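Leucine-rich repeat protein (Bacteroides thetaiotaomicron, PDB 4ECN) is of unknown function but, as an extracellular leucine-rich repeat protein, probably binds other proteins. Local coordinates at residues Val99-Pro104 with Ile247-Thr252; Thr222-Ser227 with Arg231-Thr236; Asp536-Ala541 with Glu562-Ala567. All blocks are in the same frame, centred on the assembly; numbering follows the deposited sequence.

Contact 1 of 3, residues Val99-Pro104 with Ile247-Thr252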
# COMPACT_ATOMS: atom_id res chain seq x y z
N VAL A 99 -2.77 23.36 -55.64
CA VAL A 99 -3.06 22.71 -54.34
C VAL A 99 -4.11 23.57 -53.55
O VAL A 99 -3.77 24.59 -52.94
CB VAL A 99 -1.77 22.45 -53.50
CG1 VAL A 99 -2.10 21.77 -52.16
CG2 VAL A 99 -0.76 21.61 -54.28
N LEU A 100 -5.39 23.12 -53.58
CA LEU A 100 -6.52 23.77 -52.92
C LEU A 100 -6.64 23.37 -51.43
O LEU A 100 -7.33 24.07 -50.68
CB LEU A 100 -7.82 23.40 -53.66
CG LEU A 100 -8.94 24.44 -53.66
CD1 LEU A 100 -8.59 25.63 -54.56
CD2 LEU A 100 -10.22 23.83 -54.19
N LEU A 101 -5.98 22.24 -51.01
CA LEU A 101 -5.97 21.73 -49.63
C LEU A 101 -4.86 20.69 -49.40
O LEU A 101 -4.68 19.81 -50.23
CB LEU A 101 -7.31 21.07 -49.27
CG LEU A 101 -7.54 20.83 -47.78
CD1 LEU A 101 -8.21 22.01 -47.14
CD2 LEU A 101 -8.35 19.59 -47.55
N ALA A 102 -4.15 20.79 -48.24
CA ALA A 102 -3.14 19.83 -47.75
C ALA A 102 -3.75 19.09 -46.58
O ALA A 102 -3.79 19.62 -45.47
CB ALA A 102 -1.83 20.53 -47.36
N GLY A 103 -4.33 17.94 -46.89
CA GLY A 103 -5.09 17.11 -45.97
C GLY A 103 -4.32 16.10 -45.14
O GLY A 103 -3.52 15.33 -45.68
N PRO A 104 -4.58 16.07 -43.82
CA PRO A 104 -3.90 15.07 -42.97
C PRO A 104 -4.70 13.76 -42.94
O PRO A 104 -5.93 13.77 -43.02
CB PRO A 104 -3.85 15.75 -41.61
CG PRO A 104 -5.01 16.73 -41.62
CD PRO A 104 -5.50 16.91 -43.02
N ILE A 247 3.15 26.97 -43.27
CA ILE A 247 2.10 27.84 -43.83
C ILE A 247 1.00 26.96 -44.38
O ILE A 247 1.30 25.94 -45.00
CB ILE A 247 2.68 28.80 -44.92
CG1 ILE A 247 3.98 29.53 -44.50
CG2 ILE A 247 1.62 29.76 -45.48
CD1 ILE A 247 3.94 30.39 -43.22
N ASP A 248 -0.27 27.38 -44.20
CA ASP A 248 -1.47 26.67 -44.67
C ASP A 248 -1.42 26.37 -46.18
O ASP A 248 -1.16 27.27 -46.99
CB ASP A 248 -2.74 27.50 -44.36
CG ASP A 248 -4.08 26.85 -44.71
OD1 ASP A 248 -4.15 25.59 -44.79
OD2 ASP A 248 -5.09 27.58 -44.82
N ASN A 249 -1.64 25.08 -46.52
CA ASN A 249 -1.71 24.45 -47.86
C ASN A 249 -0.42 24.73 -48.70
O ASN A 249 -0.43 24.54 -49.92
CB ASN A 249 -2.98 24.91 -48.62
CG ASN A 249 -4.30 24.57 -47.90
OD1 ASN A 249 -4.40 23.67 -47.04
ND2 ASN A 249 -5.37 25.29 -48.26
N LYS A 250 0.70 25.06 -48.02
CA LYS A 250 2.03 25.32 -48.59
C LYS A 250 3.10 24.42 -47.94
O LYS A 250 2.97 24.04 -46.78
CB LYS A 250 2.42 26.81 -48.42
CG LYS A 250 1.50 27.83 -49.11
CD LYS A 250 1.55 27.77 -50.64
CE LYS A 250 0.57 28.71 -51.29
NZ LYS A 250 0.74 28.75 -52.77
N LEU A 251 4.18 24.11 -48.70
CA LEU A 251 5.30 23.28 -48.24
C LEU A 251 6.50 24.10 -47.75
O LEU A 251 7.06 24.91 -48.49
CB LEU A 251 5.78 22.33 -49.35
CG LEU A 251 7.15 21.64 -49.14
CD1 LEU A 251 7.02 20.35 -48.35
CD2 LEU A 251 7.83 21.39 -50.46
N THR A 252 6.94 23.81 -46.52
CA THR A 252 8.14 24.38 -45.94
C THR A 252 9.27 23.39 -46.25
O THR A 252 9.12 22.19 -46.00
CB THR A 252 7.94 24.68 -44.45
OG1 THR A 252 6.82 25.57 -44.31
CG2 THR A 252 9.20 25.25 -43.79
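N249 has its CG anti to its own carbonyl carbon and beside its backbone N (chi1 -59°). This sends the amide out of the 247-250 turn and onto the backbone of L100, L101 and A102. N249 OD1 accepts a hydrogen bond from A102 N at 3.1 Å, fairly straight at the hydrogen (159°). The donor sits well above the amide plane, 60° out. The amide carbon lies next to the strand: N249 CG is 3.7 Å from L101 CA. N249 ND2 is 3.3 Å from L100 O, but the angle is poor and this is not a hydrogen bond. Two looser touches reach the N249 backbone. A102 CB rests 4.0 Å from N249 CA. V99 turns its CG1 anti to its backbone N, and that methyl lies 3.9 Å from N249 O. The asparagine is presented by a type II turn from I247 to K250, closed by a bond from K250 N to I247 O at 3.2 Å. N249 holds the third position of this turn. Its backbone is also bonded to H130, and that of K250 to T132. L100, L101 and G103 are backbone-bonded to strand 83-93, while A102 N serves N249. The contact thus joins the two DUF4458 regions, both of the transthyretin clan, strand of one to turn of the other. No charge pair crosses the segments. Between them the polar link is one neutral asparagine; A102 on W210 and P104 on H130 add to the junction.

Contact 2 of 3, residues Thr222-Ser227 with Arg231-Thr236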
# COMPACT_ATOMS: atom_id res chain seq x y z
N THR A 222 16.20 10.27 -33.36
CA THR A 222 16.82 8.96 -33.30
C THR A 222 17.22 8.62 -34.74
O THR A 222 16.35 8.61 -35.62
CB THR A 222 15.91 7.91 -32.64
OG1 THR A 222 15.56 8.36 -31.33
CG2 THR A 222 16.59 6.58 -32.51
N THR A 223 18.53 8.41 -34.98
CA THR A 223 19.01 8.03 -36.31
C THR A 223 19.22 6.50 -36.36
O THR A 223 19.53 5.88 -35.34
CB THR A 223 20.29 8.79 -36.71
OG1 THR A 223 21.24 8.72 -35.65
CG2 THR A 223 20.02 10.24 -37.07
N TYR A 224 19.04 5.90 -37.56
CA TYR A 224 19.18 4.46 -37.78
C TYR A 224 20.08 4.11 -38.98
O TYR A 224 20.08 4.81 -39.99
CB TYR A 224 17.81 3.81 -38.03
CG TYR A 224 16.82 4.01 -36.91
CD1 TYR A 224 16.78 3.15 -35.82
CD2 TYR A 224 15.91 5.06 -36.94
CE1 TYR A 224 15.89 3.34 -34.77
CE2 TYR A 224 15.00 5.27 -35.91
CZ TYR A 224 14.99 4.40 -34.82
OH TYR A 224 14.10 4.61 -33.80
N SER A 225 20.80 2.98 -38.87
CA SER A 225 21.63 2.41 -39.94
C SER A 225 20.98 1.12 -40.42
O SER A 225 20.54 0.33 -39.58
CB SER A 225 23.06 2.17 -39.46
OG SER A 225 23.13 1.20 -38.43
N GLN A 226 20.87 0.92 -41.74
CA GLN A 226 20.25 -0.28 -42.33
C GLN A 226 21.33 -1.16 -42.94
O GLN A 226 22.19 -0.66 -43.68
CB GLN A 226 19.18 0.10 -43.38
CG GLN A 226 18.24 -1.05 -43.83
CD GLN A 226 16.98 -1.21 -42.98
OE1 GLN A 226 16.23 -0.26 -42.70
NE2 GLN A 226 16.64 -2.45 -42.67
N SER A 227 21.30 -2.46 -42.59
CA SER A 227 22.20 -3.52 -43.07
C SER A 227 21.35 -4.74 -43.43
O SER A 227 20.92 -5.49 -42.54
CB SER A 227 23.28 -3.86 -42.04
OG SER A 227 24.15 -4.88 -42.51
N ARG A 231 17.69 -2.91 -39.08
CA ARG A 231 17.72 -1.47 -38.85
C ARG A 231 18.18 -1.24 -37.41
O ARG A 231 17.46 -1.59 -36.48
CB ARG A 231 16.35 -0.84 -39.13
CG ARG A 231 16.38 0.67 -39.16
CD ARG A 231 14.99 1.25 -39.25
NE ARG A 231 14.35 1.03 -40.55
CZ ARG A 231 13.16 1.53 -40.89
NH1 ARG A 231 12.46 2.26 -40.02
NH2 ARG A 231 12.65 1.29 -42.10
N SER A 232 19.38 -0.68 -37.23
CA SER A 232 19.99 -0.47 -35.91
C SER A 232 20.06 1.02 -35.50
O SER A 232 20.33 1.87 -36.34
CB SER A 232 21.39 -1.05 -35.88
OG SER A 232 21.38 -2.42 -36.22
N GLU A 233 19.86 1.28 -34.20
CA GLU A 233 19.90 2.60 -33.56
C GLU A 233 21.32 3.18 -33.60
O GLU A 233 22.28 2.48 -33.27
CB GLU A 233 19.44 2.43 -32.11
CG GLU A 233 18.69 3.60 -31.51
CD GLU A 233 17.59 3.16 -30.56
OE1 GLU A 233 17.81 2.20 -29.79
OE2 GLU A 233 16.50 3.78 -30.59
N LEU A 234 21.47 4.44 -34.03
CA LEU A 234 22.78 5.08 -34.10
C LEU A 234 23.00 5.98 -32.88
O LEU A 234 24.05 5.88 -32.24
CB LEU A 234 22.93 5.88 -35.40
CG LEU A 234 23.07 5.03 -36.67
CD1 LEU A 234 22.96 5.88 -37.91
CD2 LEU A 234 24.39 4.31 -36.69
N GLU A 235 22.00 6.83 -32.54
CA GLU A 235 22.00 7.74 -31.39
C GLU A 235 20.60 8.32 -31.16
O GLU A 235 19.77 8.32 -32.06
CB GLU A 235 23.01 8.89 -31.55
CG GLU A 235 22.59 9.97 -32.53
CD GLU A 235 23.48 11.20 -32.60
OE1 GLU A 235 24.14 11.52 -31.58
OE2 GLU A 235 23.48 11.87 -33.65
N THR A 236 20.39 8.85 -29.97
CA THR A 236 19.16 9.53 -29.59
C THR A 236 19.60 10.79 -28.89
O THR A 236 20.43 10.72 -27.97
CB THR A 236 18.21 8.62 -28.76
OG1 THR A 236 17.95 7.41 -29.47
CG2 THR A 236 16.88 9.27 -28.50
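S225 and S232 form a hydrogen-bonded pair with two short bonds. S225 N gives a bond to S232 O at 2.8 Å, and S232 N returns one to S225 O. L234 N bonds to T223 O at 2.7 Å, while T223 N reaches E235 O at 3.2 Å. Near the turn, R231 NE donates to Q226 OE1 at 3.1 Å. The oxygen lies at the edge of the guanidinium, in its plane, but the amide itself stands almost perpendicular to it (88°). The bend of Q226 at chi2 (89°) brings its amide back over R231. At the far end, T222 OG1 and T236 OG1 share a hydrogen bond of 3.2 Å. K272 NZ bonds to T236 OG1 and forms a salt bridge with E233 OE2. The two segments belong to an antiparallel beta hairpin, strands 214-227 and 230-238, in the second DUF4458 sheet. A beta bulge at L234 puts an extra residue between the partners of T223 and Y224. The L234 side chain therefore leans over the other strand. Its CB meets T223 OG1, which is bonded to Y150 OH. L234 CD1 lies 3.5 Å from Y224 C, and L234 CD2 touches S225 CB at 3.7 Å. On the face with Q226 and R231, Y224 CB packs on R231 CG at 3.6 Å. The Y224 ring lies beside E233, both pointing the same way, and its OH bonds to D159. The E233 carboxylate in turn borders the T222 CG2 methyl.

Contact 3 of 3, residues Asp536-Ala541 with Glu562-Ala567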
# COMPACT_ATOMS: atom_id res chain seq x y z
N ASP A 536 11.25 -23.36 3.86
CA ASP A 536 11.72 -22.06 3.42
C ASP A 536 12.27 -21.24 4.59
O ASP A 536 13.37 -20.68 4.45
CB ASP A 536 10.60 -21.30 2.70
CG ASP A 536 10.35 -21.71 1.25
OD1 ASP A 536 11.28 -22.32 0.62
OD2 ASP A 536 9.28 -21.34 0.70
N TRP A 537 11.57 -21.22 5.74
CA TRP A 537 12.04 -20.49 6.91
C TRP A 537 13.31 -21.16 7.44
O TRP A 537 14.28 -20.45 7.71
CB TRP A 537 10.94 -20.38 7.99
CG TRP A 537 11.27 -19.48 9.17
CD1 TRP A 537 12.39 -18.70 9.33
CD2 TRP A 537 10.47 -19.29 10.34
NE1 TRP A 537 12.33 -18.06 10.55
CE2 TRP A 537 11.16 -18.39 11.18
CE3 TRP A 537 9.22 -19.78 10.77
CZ2 TRP A 537 10.66 -17.99 12.43
CZ3 TRP A 537 8.72 -19.38 12.00
CH2 TRP A 537 9.44 -18.50 12.81
N THR A 538 13.35 -22.52 7.51
CA THR A 538 14.55 -23.25 7.92
C THR A 538 15.74 -22.85 7.04
O THR A 538 16.79 -22.52 7.59
CB THR A 538 14.37 -24.78 7.89
OG1 THR A 538 13.13 -25.17 8.47
CG2 THR A 538 15.47 -25.50 8.62
N ARG A 539 15.55 -22.82 5.68
CA ARG A 539 16.63 -22.47 4.72
C ARG A 539 17.16 -21.08 5.03
O ARG A 539 18.37 -20.91 5.19
CB ARG A 539 16.17 -22.57 3.25
CG ARG A 539 17.37 -22.48 2.31
CD ARG A 539 17.02 -22.48 0.84
NE ARG A 539 18.14 -21.96 0.04
CZ ARG A 539 18.08 -21.70 -1.27
NH1 ARG A 539 16.95 -21.92 -1.95
NH2 ARG A 539 19.13 -21.22 -1.91
N LEU A 540 16.24 -20.13 5.18
CA LEU A 540 16.50 -18.73 5.48
C LEU A 540 17.35 -18.57 6.77
O LEU A 540 18.32 -17.83 6.77
CB LEU A 540 15.14 -18.04 5.64
CG LEU A 540 15.09 -16.56 5.37
CD1 LEU A 540 15.21 -16.27 3.88
CD2 LEU A 540 13.78 -15.99 5.88
N ALA A 541 17.00 -19.32 7.84
CA ALA A 541 17.70 -19.28 9.13
C ALA A 541 19.08 -19.96 9.04
O ALA A 541 20.06 -19.44 9.58
CB ALA A 541 16.86 -19.97 10.19
N GLU A 562 4.19 -25.67 12.17
CA GLU A 562 5.34 -25.92 13.04
C GLU A 562 6.49 -24.93 12.80
O GLU A 562 6.86 -24.69 11.65
CB GLU A 562 5.90 -27.36 12.81
CG GLU A 562 4.97 -28.51 13.15
CD GLU A 562 5.38 -29.87 12.61
OE1 GLU A 562 6.58 -30.22 12.69
OE2 GLU A 562 4.48 -30.60 12.14
N PHE A 563 7.13 -24.44 13.88
CA PHE A 563 8.32 -23.61 13.79
C PHE A 563 9.53 -24.45 13.43
O PHE A 563 9.63 -25.56 13.92
CB PHE A 563 8.58 -22.88 15.12
CG PHE A 563 8.03 -21.48 15.26
CD1 PHE A 563 6.76 -21.16 14.80
CD2 PHE A 563 8.73 -20.51 15.96
CE1 PHE A 563 6.25 -19.87 14.94
CE2 PHE A 563 8.22 -19.23 16.12
CZ PHE A 563 6.99 -18.91 15.60
N PRO A 564 10.49 -23.92 12.61
CA PRO A 564 11.72 -24.69 12.33
C PRO A 564 12.46 -25.10 13.60
O PRO A 564 12.24 -24.51 14.65
CB PRO A 564 12.57 -23.68 11.54
CG PRO A 564 11.61 -22.74 10.93
CD PRO A 564 10.53 -22.60 11.95
N ALA A 565 13.34 -26.11 13.50
CA ALA A 565 14.20 -26.61 14.58
C ALA A 565 14.88 -25.46 15.31
O ALA A 565 15.38 -24.53 14.66
CB ALA A 565 15.23 -27.56 14.02
N SER A 566 14.87 -25.49 16.66
CA SER A 566 15.45 -24.45 17.50
C SER A 566 16.90 -24.10 17.09
O SER A 566 17.21 -22.92 16.95
CB SER A 566 15.43 -24.87 18.96
OG SER A 566 16.07 -23.89 19.75
N ALA A 567 17.74 -25.11 16.84
CA ALA A 567 19.15 -24.93 16.47
C ALA A 567 19.32 -24.02 15.24
O ALA A 567 20.40 -23.44 15.07
CB ALA A 567 19.79 -26.28 16.20
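W537 and F563 meet edge to face. The edge of the W537 six-membered ring points at the face of F563, with centroids 4.8 Å apart and planes at 67°. W537 CH2 is the foremost atom, 3.6 Å from F563 CE2. P564 covers one face of the indole. Its CD makes a CH-pi contact 3.8 Å from the centroid of the six-membered ring, and its CG lies 3.7 Å from W537 CD2, further along the same ring system. P564 CB then touches T538 OG1 at 3.5 Å. That hydroxyl bonds back to K534 O within the helix. The first torsion of W537, CG anti to the backbone N (chi1 -172°), carries the indole from the helix to F563 and P564. L560, L569 and M572 also touch the indole. The backbone of F563 is tied to H587. The contact joins the connections on either end of strand 552-554 of the leucine-rich repeat sheet, with F553 of that strand also meeting the indole. No hydrogen bond crosses between the two segments. They meet through aromatic and proline surfaces, while the E562-K534 salt bridge adds a charged link to the same helix.

In the fold
Contacts 1 and 2 belong to the DUF4458 part of the chain, and contact 3 to the leucine-rich repeat part. Contact 2 is nested inside the loop closed by contact 1, and both reach the second DUF4458 sheet, yet their nearest atoms are about 18 Å apart. Contact 1 is a surface meeting of two sequence regions. Contact 2 is partly buried and holds neighbouring strands of one sheet, with the largest interface and the most hydrogen bonds. Contact 3 is buried and apolar. Its centre is about 75 Å from that of contact 1, across the chain's centre. Contact 1 turns on one side-chain amide meeting a backbone N-H, contact 2 on paired backbone bonds, contact 3 on rings.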